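Non-structural protein 2 (PDB 2GU0) probably takes part in replication and packaging of the rotavirus genome as an octamer that binds single-stranded RNA, unwinds helices and hydrolyses nucleoside triphosphates. Local coordinates at residues Q28-A33 / G50-P55. Residues are numbered along the deposited sequence; the frame is centred on the assembly and turned at random.
Sequences QTMLCA and GVAPPP
Met30 reaches from helix 24-32 across to Ala52 and then runs beside the prolines that follow Ala52. Its CB faces the methyl of Ala52, with 3.5 Å between Met30 CB and Ala52 CB; a side chain no longer than one carbon suits this place, because the helix and the strand come close here, the CA atoms of Met30 and Ala52 being 6.2 Å apart. Beyond CB the methionine turns along the segment 50-55 instead of pointing straight at it: the chain bends at chi2 (82°), so that CG-SD runs along the segment, and the last bond then turns the methyl in toward its backbone. The sulfur lies alongside the ring of Pro55, with Met30 SD 3.9 Å from Pro55 CG. Met30 CE ends 3.5 Å from the carbonyl Pro53 O and 3.8 Å from Pro55 CA, so the methyl packs on the backbone of residues 53-55, the ring of Pro55 being met by the sulfur. An unbranched, flexible thioether can follow such a bent path.

Strand 51-52 pairs with strand 44-45 in a small antiparallel hairpin of the N-terminal region, and this contact lays the hairpin and its proline-rich exit against helix 24-32. No hydrogen bond joins the two segments, and the residues that touch are buried, which fits their apolar character. Tyr44 of the partner strand also packs on Met30, while Ala52 touches Ala26 one turn back along the helix. Proline restricts phi, which suits the extended, polyproline II-like course of Pro53 and Pro54, and the rings of Pro53 and Pro55 offer apolar surface to the helix. Thr29 packs on Gln160, and Cys32 on Ile157, of a second subunit.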
loop_
_atom_site.group_PDB
_atom_site.type_symbol
_atom_site.label_atom_id
_atom_site.label_comp_id
_atom_site.label_asym_id
_atom_site.label_seq_id
_atom_site.Cartn_x
_atom_site.Cartn_y
_atom_site.Cartn_z
ATOM N N GLN A 28 2.692 6.474 -32.624
ATOM C CA GLN A 28 2.893 5.029 -32.671
ATOM C C GLN A 28 2.418 4.458 -34.001
ATOM O O GLN A 28 3.075 3.602 -34.596
ATOM C CB GLN A 28 2.154 4.362 -31.504
ATOM C CG GLN A 28 1.828 2.894 -31.690
ATOM C CD GLN A 28 1.267 2.265 -30.421
ATOM O OE1 GLN A 28 0.575 2.926 -29.644
ATOM N NE2 GLN A 28 1.552 0.980 -30.213
ATOM N N THR A 29 1.275 4.955 -34.459
ATOM C CA THR A 29 0.672 4.528 -35.711
ATOM C C THR A 29 1.477 4.902 -36.963
ATOM O O THR A 29 1.692 4.071 -37.842
ATOM C CB THR A 29 -0.736 5.115 -35.831
ATOM O OG1 THR A 29 -1.529 4.625 -34.753
ATOM C CG2 THR A 29 -1.383 4.720 -37.136
ATOM N N MET A 30 1.937 6.142 -37.055
ATOM C CA MET A 30 2.673 6.508 -38.243
ATOM C C MET A 30 4.042 5.871 -38.255
ATOM O O MET A 30 4.668 5.784 -39.308
ATOM C CB MET A 30 2.794 8.026 -38.380
ATOM C CG MET A 30 3.998 8.621 -37.742
ATOM S SD MET A 30 5.485 8.507 -38.740
ATOM C CE MET A 30 6.482 9.688 -37.858
ATOM N N LEU A 31 4.525 5.422 -37.104
ATOM C CA LEU A 31 5.837 4.792 -37.104
ATOM C C LEU A 31 5.730 3.389 -37.683
ATOM O O LEU A 31 6.710 2.859 -38.223
ATOM C CB LEU A 31 6.445 4.729 -35.697
ATOM C CG LEU A 31 7.120 5.991 -35.139
ATOM C CD1 LEU A 31 7.723 5.691 -33.775
ATOM C CD2 LEU A 31 8.185 6.473 -36.098
ATOM N N CYS A 32 4.543 2.794 -37.601
ATOM C CA CYS A 32 4.368 1.453 -38.132
ATOM C C CYS A 32 3.717 1.453 -39.518
ATOM O O CYS A 32 3.808 0.470 -40.253
ATOM C CB CYS A 32 3.550 0.583 -37.157
ATOM S SG CYS A 32 1.718 0.526 -37.390
ATOM N N ALA A 33 3.083 2.559 -39.887
ATOM C CA ALA A 33 2.406 2.635 -41.179
ATOM C C ALA A 33 3.343 2.587 -42.371
ATOM O O ALA A 33 4.509 2.963 -42.268
ATOM C CB ALA A 33 1.545 3.902 -41.254
ATOM N N GLY A 50 -5.961 10.899 -35.242
ATOM C CA GLY A 50 -5.614 12.230 -35.683
ATOM C C GLY A 50 -4.367 12.292 -36.544
ATOM O O GLY A 50 -3.965 11.313 -37.168
ATOM N N VAL A 51 -3.744 13.458 -36.556
ATOM C CA VAL A 51 -2.564 13.687 -37.357
ATOM C C VAL A 51 -1.252 13.428 -36.649
ATOM O O VAL A 51 -0.999 13.981 -35.578
ATOM C CB VAL A 51 -2.568 15.142 -37.882
ATOM C CG1 VAL A 51 -1.296 15.428 -38.669
ATOM C CG2 VAL A 51 -3.803 15.358 -38.732
ATOM N N ALA A 52 -0.415 12.597 -37.268
ATOM C CA ALA A 52 0.900 12.273 -36.742
ATOM C C ALA A 52 1.932 13.128 -37.476
ATOM O O ALA A 52 1.623 13.789 -38.463
ATOM C CB ALA A 52 1.183 10.828 -36.958
ATOM N N PRO A 53 3.180 13.135 -36.999
ATOM C CA PRO A 53 4.221 13.933 -37.649
ATOM C C PRO A 53 4.658 13.372 -38.995
ATOM O O PRO A 53 4.483 12.184 -39.275
ATOM C CB PRO A 53 5.358 13.884 -36.649
ATOM C CG PRO A 53 4.673 13.653 -35.356
ATOM C CD PRO A 53 3.652 12.630 -35.702
ATOM N N PRO A 54 5.237 14.225 -39.855
ATOM C CA PRO A 54 5.691 13.745 -41.163
ATOM C C PRO A 54 6.659 12.584 -40.936
ATOM O O PRO A 54 7.574 12.692 -40.117
ATOM C CB PRO A 54 6.393 14.968 -41.743
ATOM C CG PRO A 54 5.592 16.082 -41.207
ATOM C CD PRO A 54 5.380 15.688 -39.761
ATOM N N PRO A 55 6.468 11.461 -41.641
ATOM C CA PRO A 55 7.360 10.303 -41.470
ATOM C C PRO A 55 8.833 10.664 -41.675
ATOM O O PRO A 55 9.740 9.941 -41.255
ATOM C CB PRO A 55 6.839 9.316 -42.506
ATOM C CG PRO A 55 5.376 9.612 -42.523
ATOM C CD PRO A 55 5.356 11.136 -42.546
#